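Local coordinates for H subunit of photosynthetic reaction center complex (Rhodopseudomonas palustris, PDB 6Z5S), which probably serves as the membrane-anchored, largely cytoplasmic H subunit that caps and stabilises the photosynthetic reaction centre, at residues Tyr27-Asp32 and Gly53-Pro58; Asp213-Val218 and Ala237-Gly242; Leu126-Pro131 and Trp167-Glu172; Val163-Val168 and Tyr177-Val182. One frame throughout, in Å; residues are numbered along the deposited sequence.

Contact 1 stands apart, at the membrane helix and its bound cardiolipins, whereas contacts 2, 3 and 4 lie in the globular part of the chain. Its centre is about 37 Å from that of contact 2, 36 Å from contact 3 and 43 Å from contact 4, and a ubiquinone-10 lies about 6 Å from the side chain of Arg29. Contacts 3 and 4 are successive strand pairings of one antiparallel sheet: they share Trp167 and Val168, and their centres are about 13 Å apart. Contact 2 sets a loop against helix 229-245. It reaches contact 4 through Val182, whose CG2 packs 4.0 Å from Ala216 CA.

Contact 1: residues Tyr27-Asp32 and Gly53-Pro58; sequences YLRRED and GVPAPP
In a cardiolipin-binding region beside the membrane helix 9-31, Arg29 and Arg30 meet Pro55 and Pro58 of the proline-rich loop 53-58. The backbones come nearest at Arg30 and Pro55, with CA atoms 5.4 Å apart. Arg30 carries most of the buried surface on the helix side. Its CG is anti to the backbone N (chi1 171°), and the chain stays extended as far as NE, which takes the guanidinium alongside the loop and past Pro58, the two side chains running in opposite directions. Pro58 CB lies over one face of the flat group, toward its rim, 3.6 Å from Arg30 NH1. The same proline ring also leans on the helix backbone, with Pro58 CD 3.2 Å from Arg30 O. Ala56 O lies 3.5 Å from Arg30 NH2, but the angle is too poor for a hydrogen bond; that nitrogen instead forms a salt bridge with a cardiolipin. Arg29 bends at chi2 (68°) and lays its methylene CG 3.6 Å from Pro55 CG. Beyond the bend, its NH1 pairs with another cardiolipin, and NH2 has a long salt bridge to Asp32 OD2 at 3.7 Å. Pro55 thus packs on the methylenes of Arg29 and Pro58 on the guanidinium face of Arg30, while the charged ends go to lipid. Lys33 NZ bonds to Pro55 O, and Tyr37 packs on both Arg29 and Pro57. The contact folds the loop that precedes strand 61-64 back against helix 9-31, whose Leu28 packs on an aromatic side chain of another protein's chain.

Contact 2: residues Asp213-Val218 and Ala237-Gly242; sequences DQFAGV and AYYGAG
Tyr238 of helix 229-245 reaches across to Gln214, Gly217 and Val218, and its side chain can be traced outward atom by atom. CB points toward the loop, and CG, anti to the backbone N (chi1 -176°), carries the ring out to the 213-218 turn. At its base, CG lies 4.1 Å from Val218 CA. That CA sits over the ring centre, 3.9 Å from the centroid and 12° off the normal, a CH-pi contact. One flank of the ring, at CE1, is 3.4 Å from Gly217 O, which lies over a face; the other, at CE2, is 3.6 Å from Val218 CG2. At the tip, OH donates a 2.7 Å hydrogen bond to Gln214 O. The C=O...OH angle is 128°, with the donor tilted slightly from the carbonyl plane. Gln214 O also accepts Gly217 N within the short 3-10 turn, so two donors grip it.

Tyr239 comes in beside its neighbour and crosses Val218 at about a right angle: its OH is 3.3 Å from Val218 CG2 and 3.7 Å from Phe215 CE1. Phe103 stacks edge-to-face with Tyr238. Despite these apolar surroundings, the hydroxyl of Tyr239 is hydrogen-bonded to Leu190 O in strand 188-192. Both phenols are therefore buried with their polar ends paired to main-chain carbonyls, and their rings pack between the helix and the 213-218 turn.

Contact 3: residues Leu126-Pro131 and Trp167-Glu172; sequences LPIIVP and WVDRAE
Between Val130 and Val168 the backbone bonds are reciprocal: Val130 N reaches Val168 O at 3.0 Å, and Val168 N reaches Val130 O at 2.9 Å. This is the hydrogen-bonded pair of the antiparallel register, flanked by the non-hydrogen-bonded pairs Ile129 with Asp169 and Pro131 with Trp167. Past the strand, Arg170 N continues the main-chain pairing to Ile128 O at 2.8 Å.

Side-chain hydrogen bonds come from Arg170, whose chain bends at chi3 (-55°) and turns the guanidinium edge to the segment 126-131. NE gives a straight bond to Pro127 O, 3.2 Å long with 168° at the hydrogen, and the acceptor lies in the guanidinium plane. NH1 adds a weak bond to Leu126 O at 3.3 Å, but its stronger partner is the salt bridge to Asp124. One flat group is thereby tied to two successive carbonyls and a carboxylate.

In the fold, strand 129-131 is an outermost strand, within this chain, of the four-stranded antiparallel sheet. It joins sequence from the H-chain N-terminal region to the PRC-barrel domain.

Apolar contacts gather on the Trp167 side of the sheet. Pro131 lies beside the indole, pointing the same way, and sets CG over its six-membered ring, 3.6 Å from the centroid and 18° off the normal, a CH-pi contact. Ile129 crosses the indole at about a right angle, with CG2 4.0 Å from Trp167 CE3, and also packs on Tyr177 of strand 174-182.

Contact 4: residues Val163-Val168 and Tyr177-Val182; sequences VTEVWV and YLEVEV
Trp167 and Tyr177 face each other as a hydrogen-bonded antiparallel pair, and both backbone N-H groups are used: Trp167 N reaches Tyr177 O at 2.6 Å, and Tyr177 N reaches Trp167 O at 3.2 Å. Farther along, the carbonyl of Glu165 accepts Glu179 N. Glu179 O in turn takes the N-H of Thr164 at 2.9 Å, a donor that stands 38° above the carbonyl plane rather than on a lone pair.

Several side-chain polar atoms have partners as well. With CG anti to the backbone N and the chain extended beyond it, Glu179 brings its carboxylate to the edge of the Trp167 indole, the two planes 82° apart. Trp167 NE1 makes a weak 3.2 Å hydrogen bond to Glu179 OE1, an oxygen also held by a salt bridge from Arg133. That positive charge probably eases the approach of the carboxylate of Glu165, whose OE1 lies 5.5 Å from Glu179 OE1. The Tyr177 hydroxyl is paired with Glu232, and Glu181 OE2 with Arg186. On the opposite face of the sheet, Val166 CG2 lies 4.0 Å from Leu178 CD2, side by side, and Val163 CG1 sits 4.2 Å from Leu178 CB.

Thr164 and Glu165 both stand opposite the single residue Glu179, and the helical psi of Thr164 (-40°) takes up the extra residue. These are the marks of a classic beta bulge, set in the hairpin of strands 161-169 and 174-182, the two central strands of the four-stranded antiparallel sheet, in the PRC-barrel range.

Contact 1: residues Tyr27-Asp32 and Gly53-Pro58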
loop_
_atom_site.group_PDB
_atom_site.type_symbol
_atom_site.label_atom_id
_atom_site.label_comp_id
_atom_site.label_asym_id
_atom_site.label_seq_id
_atom_site.Cartn_x
_atom_site.Cartn_y
_atom_site.Cartn_z
ATOM N N TYR D 27 0.138 20.487 -6.615
ATOM C CA TYR D 27 1.554 20.567 -6.271
ATOM C C TYR D 27 2.336 19.387 -6.836
ATOM O O TYR D 27 3.457 19.552 -7.328
ATOM C CB TYR D 27 1.704 20.640 -4.755
ATOM C CG TYR D 27 3.044 20.181 -4.249
ATOM C CD1 TYR D 27 4.126 21.036 -4.243
ATOM C CD2 TYR D 27 3.224 18.894 -3.774
ATOM C CE1 TYR D 27 5.347 20.629 -3.788
ATOM C CE2 TYR D 27 4.444 18.476 -3.321
ATOM C CZ TYR D 27 5.503 19.349 -3.328
ATOM O OH TYR D 27 6.731 18.943 -2.872
ATOM N N LEU D 28 1.763 18.185 -6.770
ATOM C CA LEU D 28 2.446 16.994 -7.262
ATOM C C LEU D 28 2.566 17.015 -8.774
ATOM O O LEU D 28 3.623 16.695 -9.328
ATOM C CB LEU D 28 1.695 15.744 -6.818
ATOM C CG LEU D 28 1.963 15.199 -5.423
ATOM C CD1 LEU D 28 0.942 14.135 -5.097
ATOM C CD2 LEU D 28 3.358 14.641 -5.340
ATOM N N ARG D 29 1.484 17.372 -9.459
ATOM C CA ARG D 29 1.517 17.461 -10.906
ATOM C C ARG D 29 2.454 18.567 -11.364
ATOM O O ARG D 29 3.002 18.504 -12.467
ATOM C CB ARG D 29 0.099 17.678 -11.417
ATOM C CG ARG D 29 -0.064 17.516 -12.886
ATOM C CD ARG D 29 0.130 16.091 -13.344
ATOM N NE ARG D 29 0.239 16.075 -14.793
ATOM C CZ ARG D 29 1.389 16.089 -15.451
ATOM N NH1 ARG D 29 1.399 16.091 -16.774
ATOM N NH2 ARG D 29 2.530 16.086 -14.787
ATOM N N ARG D 30 2.660 19.575 -10.522
ATOM C CA ARG D 30 3.619 20.634 -10.795
ATOM C C ARG D 30 5.052 20.145 -10.630
ATOM O O ARG D 30 5.912 20.448 -11.459
ATOM C CB ARG D 30 3.325 21.802 -9.862
ATOM C CG ARG D 30 4.319 22.908 -9.827
ATOM C CD ARG D 30 3.900 23.886 -8.748
ATOM N NE ARG D 30 4.873 24.950 -8.551
ATOM C CZ ARG D 30 4.935 26.037 -9.304
ATOM N NH1 ARG D 30 5.851 26.961 -9.063
ATOM N NH2 ARG D 30 4.084 26.198 -10.302
ATOM N N GLU D 31 5.323 19.391 -9.565
ATOM C CA GLU D 31 6.636 18.778 -9.403
ATOM C C GLU D 31 6.948 17.816 -10.536
ATOM O O GLU D 31 8.115 17.643 -10.900
ATOM C CB GLU D 31 6.717 18.039 -8.072
ATOM C CG GLU D 31 6.635 18.922 -6.857
ATOM C CD GLU D 31 7.611 20.068 -6.906
ATOM O OE1 GLU D 31 7.162 21.231 -6.965
ATOM O OE2 GLU D 31 8.830 19.807 -6.880
ATOM N N ASP D 32 5.923 17.169 -11.091
ATOM C CA ASP D 32 6.121 16.253 -12.208
ATOM C C ASP D 32 6.703 16.939 -13.433
ATOM O O ASP D 32 7.222 16.256 -14.321
ATOM C CB ASP D 32 4.799 15.604 -12.604
ATOM C CG ASP D 32 4.364 14.516 -11.654
ATOM O OD1 ASP D 32 5.171 14.093 -10.805
ATOM O OD2 ASP D 32 3.202 14.077 -11.763
ATOM N N GLY D 53 1.054 23.460 -20.109
ATOM C CA GLY D 53 0.023 22.751 -19.381
ATOM C C GLY D 53 -0.531 23.579 -18.237
ATOM O O GLY D 53 -0.025 24.647 -17.897
ATOM N N VAL D 54 -1.608 23.054 -17.639
ATOM C CA VAL D 54 -2.382 23.857 -16.691
ATOM C C VAL D 54 -1.692 24.012 -15.339
ATOM O O VAL D 54 -1.802 25.095 -14.740
ATOM C CB VAL D 54 -3.828 23.338 -16.596
ATOM C CG1 VAL D 54 -3.919 21.865 -16.276
ATOM C CG2 VAL D 54 -4.583 24.122 -15.546
ATOM N N PRO D 55 -0.972 23.009 -14.798
ATOM C CA PRO D 55 0.051 23.371 -13.818
ATOM C C PRO D 55 1.321 23.722 -14.564
ATOM O O PRO D 55 1.977 22.839 -15.117
ATOM C CB PRO D 55 0.186 22.113 -12.959
ATOM C CG PRO D 55 -0.207 21.012 -13.848
ATOM C CD PRO D 55 -0.979 21.554 -15.018
ATOM N N ALA D 56 1.666 24.998 -14.621
ATOM C CA ALA D 56 2.867 25.378 -15.332
ATOM C C ALA D 56 4.082 24.785 -14.627
ATOM O O ALA D 56 4.075 24.617 -13.407
ATOM C CB ALA D 56 2.990 26.893 -15.413
ATOM N N PRO D 57 5.115 24.418 -15.374
ATOM C CA PRO D 57 6.341 23.939 -14.754
ATOM C C PRO D 57 6.870 24.953 -13.762
ATOM O O PRO D 57 6.760 26.168 -13.980
ATOM C CB PRO D 57 7.292 23.771 -15.944
ATOM C CG PRO D 57 6.401 23.485 -17.067
ATOM C CD PRO D 57 5.158 24.282 -16.837
ATOM N N PRO D 58 7.428 24.498 -12.650
ATOM C CA PRO D 58 7.984 25.426 -11.667
ATOM C C PRO D 58 9.304 26.007 -12.144
ATOM O O PRO D 58 9.839 25.649 -13.193
ATOM C CB PRO D 58 8.171 24.549 -10.433
ATOM C CG PRO D 58 8.370 23.196 -10.983
ATOM C CD PRO D 58 7.545 23.099 -12.220
#

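Contact 2: residues Asp213-Val218 and Ala237-Gly242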
loop_
_atom_site.group_PDB
_atom_site.type_symbol
_atom_site.label_atom_id
_atom_site.label_comp_id
_atom_site.label_asym_id
_atom_site.label_seq_id
_atom_site.Cartn_x
_atom_site.Cartn_y
_atom_site.Cartn_z
ATOM N N ASP D 213 28.166 -10.251 -35.275
ATOM C CA ASP D 213 29.108 -9.276 -35.810
ATOM C C ASP D 213 28.902 -7.899 -35.200
ATOM O O ASP D 213 29.861 -7.130 -35.071
ATOM C CB ASP D 213 28.979 -9.193 -37.326
ATOM C CG ASP D 213 27.563 -8.916 -37.766
ATOM O OD1 ASP D 213 26.665 -9.699 -37.394
ATOM O OD2 ASP D 213 27.344 -7.912 -38.471
ATOM N N GLN D 214 27.667 -7.576 -34.814
ATOM C CA GLN D 214 27.347 -6.245 -34.319
ATOM C C GLN D 214 28.144 -5.863 -33.084
ATOM O O GLN D 214 28.188 -4.677 -32.743
ATOM C CB GLN D 214 25.856 -6.150 -34.020
ATOM C CG GLN D 214 24.990 -6.422 -35.223
ATOM C CD GLN D 214 23.594 -5.878 -35.064
ATOM O OE1 GLN D 214 22.671 -6.603 -34.710
ATOM N NE2 GLN D 214 23.433 -4.590 -35.325
ATOM N N PHE D 215 28.780 -6.823 -32.417
ATOM C CA PHE D 215 29.626 -6.494 -31.281
ATOM C C PHE D 215 30.789 -5.605 -31.677
ATOM O O PHE D 215 31.404 -4.983 -30.805
ATOM C CB PHE D 215 30.140 -7.768 -30.624
ATOM C CG PHE D 215 29.099 -8.499 -29.850
ATOM C CD1 PHE D 215 28.837 -8.166 -28.540
ATOM C CD2 PHE D 215 28.369 -9.512 -30.436
ATOM C CE1 PHE D 215 27.875 -8.832 -27.827
ATOM C CE2 PHE D 215 27.403 -10.180 -29.727
ATOM C CZ PHE D 215 27.157 -9.841 -28.420
ATOM N N ALA D 216 31.108 -5.525 -32.965
ATOM C CA ALA D 216 32.141 -4.593 -33.391
ATOM C C ALA D 216 31.684 -3.149 -33.246
ATOM O O ALA D 216 32.508 -2.262 -33.000
ATOM C CB ALA D 216 32.544 -4.879 -34.834
ATOM N N GLY D 217 30.387 -2.896 -33.379
ATOM C CA GLY D 217 29.873 -1.545 -33.368
ATOM C C GLY D 217 29.474 -0.992 -32.023
ATOM O O GLY D 217 29.055 0.165 -31.951
ATOM N N VAL D 218 29.583 -1.776 -30.957
ATOM C CA VAL D 218 29.227 -1.277 -29.626
ATOM C C VAL D 218 30.098 -0.073 -29.295
ATOM O O VAL D 218 31.325 -0.124 -29.500
ATOM C CB VAL D 218 29.397 -2.386 -28.577
ATOM C CG1 VAL D 218 29.083 -1.871 -27.192
ATOM C CG2 VAL D 218 28.512 -3.564 -28.916
ATOM N N ALA D 237 22.074 1.888 -25.029
ATOM C CA ALA D 237 21.223 2.272 -26.144
ATOM C C ALA D 237 21.557 1.483 -27.396
ATOM O O ALA D 237 20.657 1.108 -28.152
ATOM C CB ALA D 237 21.362 3.768 -26.404
ATOM N N TYR D 238 22.842 1.228 -27.638
ATOM C CA TYR D 238 23.212 0.366 -28.749
ATOM C C TYR D 238 22.592 -1.007 -28.588
ATOM O O TYR D 238 22.154 -1.619 -29.566
ATOM C CB TYR D 238 24.730 0.254 -28.851
ATOM C CG TYR D 238 25.186 -0.548 -30.038
ATOM C CD1 TYR D 238 25.411 0.060 -31.258
ATOM C CD2 TYR D 238 25.384 -1.912 -29.942
ATOM C CE1 TYR D 238 25.821 -0.666 -32.342
ATOM C CE2 TYR D 238 25.790 -2.644 -31.023
ATOM C CZ TYR D 238 26.009 -2.017 -32.220
ATOM O OH TYR D 238 26.419 -2.748 -33.305
ATOM N N TYR D 239 22.539 -1.509 -27.359
ATOM C CA TYR D 239 21.928 -2.817 -27.169
ATOM C C TYR D 239 20.408 -2.761 -27.214
ATOM O O TYR D 239 19.775 -3.712 -27.678
ATOM C CB TYR D 239 22.401 -3.432 -25.860
ATOM C CG TYR D 239 23.794 -3.979 -25.970
ATOM C CD1 TYR D 239 24.025 -5.228 -26.510
ATOM C CD2 TYR D 239 24.881 -3.234 -25.561
ATOM C CE1 TYR D 239 25.301 -5.724 -26.619
ATOM C CE2 TYR D 239 26.152 -3.721 -25.663
ATOM C CZ TYR D 239 26.359 -4.964 -26.193
ATOM O OH TYR D 239 27.638 -5.438 -26.292
ATOM N N GLY D 240 19.803 -1.669 -26.750
ATOM C CA GLY D 240 18.365 -1.532 -26.854
ATOM C C GLY D 240 17.869 -1.343 -28.268
ATOM O O GLY D 240 16.721 -1.685 -28.558
ATOM N N ALA D 241 18.699 -0.788 -29.149
ATOM C CA ALA D 241 18.292 -0.630 -30.539
ATOM C C ALA D 241 17.964 -1.967 -31.177
ATOM O O ALA D 241 17.058 -2.053 -32.010
ATOM C CB ALA D 241 19.386 0.078 -31.331
ATOM N N GLY D 242 18.680 -3.021 -30.793
ATOM C CA GLY D 242 18.434 -4.328 -31.361
ATOM C C GLY D 242 17.074 -4.897 -31.036
ATOM O O GLY D 242 16.596 -5.776 -31.756
#

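Contact 3: residues Leu126-Pro131 and Trp167-Glu172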
loop_
_atom_site.group_PDB
_atom_site.type_symbol
_atom_site.label_atom_id
_atom_site.label_comp_id
_atom_site.label_asym_id
_atom_site.label_seq_id
_atom_site.Cartn_x
_atom_site.Cartn_y
_atom_site.Cartn_z
ATOM N N LEU D 126 35.786 8.472 -6.488
ATOM C CA LEU D 126 36.353 7.531 -7.433
ATOM C C LEU D 126 35.236 6.905 -8.247
ATOM O O LEU D 126 34.117 6.754 -7.753
ATOM C CB LEU D 126 37.141 6.431 -6.713
ATOM C CG LEU D 126 38.340 6.920 -5.908
ATOM C CD1 LEU D 126 38.969 5.767 -5.154
ATOM C CD2 LEU D 126 39.352 7.595 -6.812
ATOM N N PRO D 127 35.504 6.538 -9.495
ATOM C CA PRO D 127 34.470 5.878 -10.300
ATOM C C PRO D 127 33.953 4.627 -9.609
ATOM O O PRO D 127 34.723 3.828 -9.078
ATOM C CB PRO D 127 35.199 5.549 -11.604
ATOM C CG PRO D 127 36.283 6.558 -11.676
ATOM C CD PRO D 127 36.728 6.784 -10.270
ATOM N N ILE D 128 32.633 4.467 -9.613
ATOM C CA ILE D 128 32.026 3.323 -8.949
ATOM C C ILE D 128 31.928 2.113 -9.870
ATOM O O ILE D 128 31.948 0.976 -9.394
ATOM C CB ILE D 128 30.645 3.693 -8.392
ATOM C CG1 ILE D 128 29.725 4.161 -9.512
ATOM C CG2 ILE D 128 30.773 4.771 -7.350
ATOM C CD1 ILE D 128 28.345 4.514 -9.043
ATOM N N ILE D 129 31.811 2.324 -11.177
ATOM C CA ILE D 129 31.755 1.226 -12.133
ATOM C C ILE D 129 33.174 1.013 -12.640
ATOM O O ILE D 129 33.697 1.811 -13.415
ATOM C CB ILE D 129 30.780 1.513 -13.272
ATOM C CG1 ILE D 129 29.396 1.822 -12.712
ATOM C CG2 ILE D 129 30.716 0.330 -14.211
ATOM C CD1 ILE D 129 28.318 1.850 -13.753
ATOM N N VAL D 130 33.804 -0.069 -12.191
ATOM C CA VAL D 130 35.206 -0.326 -12.521
ATOM C C VAL D 130 35.389 -1.797 -12.823
ATOM O O VAL D 130 34.617 -2.650 -12.366
ATOM C CB VAL D 130 36.148 0.083 -11.372
ATOM C CG1 VAL D 130 36.121 1.578 -11.173
ATOM C CG2 VAL D 130 35.749 -0.620 -10.100
ATOM N N PRO D 131 36.415 -2.131 -13.603
ATOM C CA PRO D 131 36.743 -3.543 -13.802
ATOM C C PRO D 131 37.233 -4.156 -12.504
ATOM O O PRO D 131 37.804 -3.476 -11.652
ATOM C CB PRO D 131 37.854 -3.509 -14.856
ATOM C CG PRO D 131 37.816 -2.144 -15.429
ATOM C CD PRO D 131 37.329 -1.254 -14.348
ATOM N N TRP D 167 32.874 -5.943 -15.025
ATOM C CA TRP D 167 32.833 -4.621 -14.426
ATOM C C TRP D 167 31.781 -4.603 -13.331
ATOM O O TRP D 167 30.655 -5.062 -13.537
ATOM C CB TRP D 167 32.517 -3.557 -15.473
ATOM C CG TRP D 167 33.613 -3.324 -16.442
ATOM C CD1 TRP D 167 34.264 -4.258 -17.183
ATOM C CD2 TRP D 167 34.187 -2.066 -16.787
ATOM N NE1 TRP D 167 35.214 -3.662 -17.967
ATOM C CE2 TRP D 167 35.184 -2.313 -17.744
ATOM C CE3 TRP D 167 33.957 -0.755 -16.378
ATOM C CZ2 TRP D 167 35.946 -1.299 -18.299
ATOM C CZ3 TRP D 167 34.713 0.247 -16.927
ATOM C CH2 TRP D 167 35.695 -0.026 -17.878
ATOM N N VAL D 168 32.146 -4.071 -12.171
ATOM C CA VAL D 168 31.277 -4.095 -11.009
ATOM C C VAL D 168 31.090 -2.685 -10.475
ATOM O O VAL D 168 31.880 -1.775 -10.741
ATOM C CB VAL D 168 31.818 -5.015 -9.899
ATOM C CG1 VAL D 168 32.033 -6.407 -10.441
ATOM C CG2 VAL D 168 33.102 -4.459 -9.343
ATOM N N ASP D 169 30.021 -2.525 -9.705
ATOM C CA ASP D 169 29.694 -1.284 -9.026
ATOM C C ASP D 169 30.198 -1.371 -7.593
ATOM O O ASP D 169 29.903 -2.338 -6.887
ATOM C CB ASP D 169 28.184 -1.048 -9.050
ATOM C CG ASP D 169 27.791 0.325 -8.545
ATOM O OD1 ASP D 169 28.582 0.962 -7.824
ATOM O OD2 ASP D 169 26.673 0.774 -8.874
ATOM N N ARG D 170 30.962 -0.373 -7.171
ATOM C CA ARG D 170 31.436 -0.332 -5.798
ATOM C C ARG D 170 30.381 0.279 -4.884
ATOM O O ARG D 170 29.560 1.097 -5.304
ATOM C CB ARG D 170 32.729 0.468 -5.697
ATOM C CG ARG D 170 33.841 -0.023 -6.587
ATOM C CD ARG D 170 35.125 0.732 -6.302
ATOM N NE ARG D 170 34.944 2.175 -6.405
ATOM C CZ ARG D 170 34.816 2.991 -5.365
ATOM N NH1 ARG D 170 34.649 4.290 -5.555
ATOM N NH2 ARG D 170 34.846 2.505 -4.133
ATOM N N ALA D 171 30.392 -0.164 -3.626
ATOM C CA ALA D 171 29.496 0.312 -2.574
ATOM C C ALA D 171 28.070 -0.162 -2.813
ATOM O O ALA D 171 27.208 -0.028 -1.940
ATOM C CB ALA D 171 29.546 1.838 -2.455
ATOM N N GLU D 172 27.815 -0.718 -3.994
ATOM C CA GLU D 172 26.625 -1.515 -4.276
ATOM C C GLU D 172 27.181 -2.727 -5.007
ATOM O O GLU D 172 27.241 -2.729 -6.238
ATOM C CB GLU D 172 25.606 -0.755 -5.120
ATOM C CG GLU D 172 25.493 0.728 -4.798
ATOM C CD GLU D 172 24.756 1.511 -5.872
ATOM O OE1 GLU D 172 25.425 2.155 -6.707
ATOM O OE2 GLU D 172 23.507 1.491 -5.878
#

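Contact 4: residues Val163-Val168 and Tyr177-Val182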
loop_
_atom_site.group_PDB
_atom_site.type_symbol
_atom_site.label_atom_id
_atom_site.label_comp_id
_atom_site.label_asym_id
_atom_site.label_seq_id
_atom_site.Cartn_x
_atom_site.Cartn_y
_atom_site.Cartn_z
ATOM N N VAL D 163 34.417 -13.093 -23.256
ATOM C CA VAL D 163 34.310 -12.301 -22.037
ATOM C C VAL D 163 35.669 -12.251 -21.355
ATOM O O VAL D 163 36.242 -13.287 -21.001
ATOM C CB VAL D 163 33.238 -12.868 -21.103
ATOM C CG1 VAL D 163 33.169 -12.052 -19.834
ATOM C CG2 VAL D 163 31.899 -12.862 -21.795
ATOM N N THR D 164 36.182 -11.042 -21.162
ATOM C CA THR D 164 37.514 -10.799 -20.629
ATOM C C THR D 164 37.502 -10.324 -19.184
ATOM O O THR D 164 38.341 -10.755 -18.388
ATOM C CB THR D 164 38.232 -9.766 -21.499
ATOM O OG1 THR D 164 38.596 -10.367 -22.745
ATOM C CG2 THR D 164 39.476 -9.239 -20.810
ATOM N N GLU D 165 36.566 -9.455 -18.819
ATOM C CA GLU D 165 36.553 -8.884 -17.483
ATOM C C GLU D 165 35.125 -8.548 -17.094
ATOM O O GLU D 165 34.284 -8.259 -17.946
ATOM C CB GLU D 165 37.437 -7.636 -17.410
ATOM C CG GLU D 165 37.692 -7.129 -16.005
ATOM C CD GLU D 165 38.452 -8.123 -15.154
ATOM O OE1 GLU D 165 39.169 -8.976 -15.720
ATOM O OE2 GLU D 165 38.338 -8.051 -13.915
ATOM N N VAL D 166 34.861 -8.594 -15.794
ATOM C CA VAL D 166 33.561 -8.257 -15.236
ATOM C C VAL D 166 33.680 -6.895 -14.572
ATOM O O VAL D 166 34.500 -6.708 -13.667
ATOM C CB VAL D 166 33.085 -9.319 -14.236
ATOM C CG1 VAL D 166 31.783 -8.893 -13.593
ATOM C CG2 VAL D 166 32.924 -10.647 -14.935
ATOM N N TRP D 167 32.874 -5.943 -15.025
ATOM C CA TRP D 167 32.833 -4.621 -14.426
ATOM C C TRP D 167 31.781 -4.603 -13.331
ATOM O O TRP D 167 30.655 -5.062 -13.537
ATOM C CB TRP D 167 32.517 -3.557 -15.473
ATOM C CG TRP D 167 33.613 -3.324 -16.442
ATOM C CD1 TRP D 167 34.264 -4.258 -17.183
ATOM C CD2 TRP D 167 34.187 -2.066 -16.787
ATOM N NE1 TRP D 167 35.214 -3.662 -17.967
ATOM C CE2 TRP D 167 35.184 -2.313 -17.744
ATOM C CE3 TRP D 167 33.957 -0.755 -16.378
ATOM C CZ2 TRP D 167 35.946 -1.299 -18.299
ATOM C CZ3 TRP D 167 34.713 0.247 -16.927
ATOM C CH2 TRP D 167 35.695 -0.026 -17.878
ATOM N N VAL D 168 32.146 -4.071 -12.171
ATOM C CA VAL D 168 31.277 -4.095 -11.009
ATOM C C VAL D 168 31.090 -2.685 -10.475
ATOM O O VAL D 168 31.880 -1.775 -10.741
ATOM C CB VAL D 168 31.818 -5.015 -9.899
ATOM C CG1 VAL D 168 32.033 -6.407 -10.441
ATOM C CG2 VAL D 168 33.102 -4.459 -9.343
ATOM N N TYR D 177 28.696 -4.669 -16.002
ATOM C CA TYR D 177 29.093 -4.865 -17.387
ATOM C C TYR D 177 30.057 -6.031 -17.497
ATOM O O TYR D 177 30.821 -6.317 -16.574
ATOM C CB TYR D 177 29.747 -3.611 -17.968
ATOM C CG TYR D 177 28.843 -2.411 -17.954
ATOM C CD1 TYR D 177 27.964 -2.174 -18.994
ATOM C CD2 TYR D 177 28.860 -1.522 -16.896
ATOM C CE1 TYR D 177 27.132 -1.086 -18.980
ATOM C CE2 TYR D 177 28.032 -0.431 -16.874
ATOM C CZ TYR D 177 27.169 -0.219 -17.918
ATOM O OH TYR D 177 26.339 0.873 -17.901
ATOM N N LEU D 178 30.004 -6.705 -18.639
ATOM C CA LEU D 178 31.005 -7.677 -19.046
ATOM C C LEU D 178 31.864 -7.057 -20.133
ATOM O O LEU D 178 31.338 -6.561 -21.132
ATOM C CB LEU D 178 30.365 -8.959 -19.574
ATOM C CG LEU D 178 29.289 -9.628 -18.731
ATOM C CD1 LEU D 178 28.772 -10.852 -19.453
ATOM C CD2 LEU D 178 29.838 -10.000 -17.373
ATOM N N GLU D 179 33.172 -7.059 -19.930
ATOM C CA GLU D 179 34.076 -6.657 -20.991
ATOM C C GLU D 179 34.187 -7.792 -21.990
ATOM O O GLU D 179 34.263 -8.960 -21.611
ATOM C CB GLU D 179 35.451 -6.303 -20.432
ATOM C CG GLU D 179 36.208 -5.302 -21.270
ATOM C CD GLU D 179 37.310 -4.618 -20.494
ATOM O OE1 GLU D 179 37.705 -5.141 -19.434
ATOM O OE2 GLU D 179 37.783 -3.553 -20.941
ATOM N N VAL D 180 34.186 -7.451 -23.271
ATOM C CA VAL D 180 34.212 -8.439 -24.336
ATOM C C VAL D 180 35.330 -8.081 -25.291
ATOM O O VAL D 180 35.295 -7.018 -25.922
ATOM C CB VAL D 180 32.878 -8.516 -25.086
ATOM C CG1 VAL D 180 33.013 -9.445 -26.253
ATOM C CG2 VAL D 180 31.785 -8.993 -24.155
ATOM N N GLU D 181 36.332 -8.948 -25.370
ATOM C CA GLU D 181 37.303 -8.916 -26.450
ATOM C C GLU D 181 36.585 -9.308 -27.729
ATOM O O GLU D 181 36.150 -10.454 -27.872
ATOM C CB GLU D 181 38.449 -9.872 -26.146
ATOM C CG GLU D 181 39.570 -9.863 -27.157
ATOM C CD GLU D 181 40.348 -8.566 -27.145
ATOM O OE1 GLU D 181 40.371 -7.892 -26.094
ATOM O OE2 GLU D 181 40.943 -8.224 -28.184
ATOM N N VAL D 182 36.425 -8.351 -28.644
ATOM C CA VAL D 182 35.711 -8.629 -29.877
ATOM C C VAL D 182 36.475 -9.691 -30.669
ATOM O O VAL D 182 37.643 -9.994 -30.394
ATOM C CB VAL D 182 35.525 -7.339 -30.690
ATOM C CG1 VAL D 182 36.840 -6.904 -31.282
ATOM C CG2 VAL D 182 34.442 -7.493 -31.751
#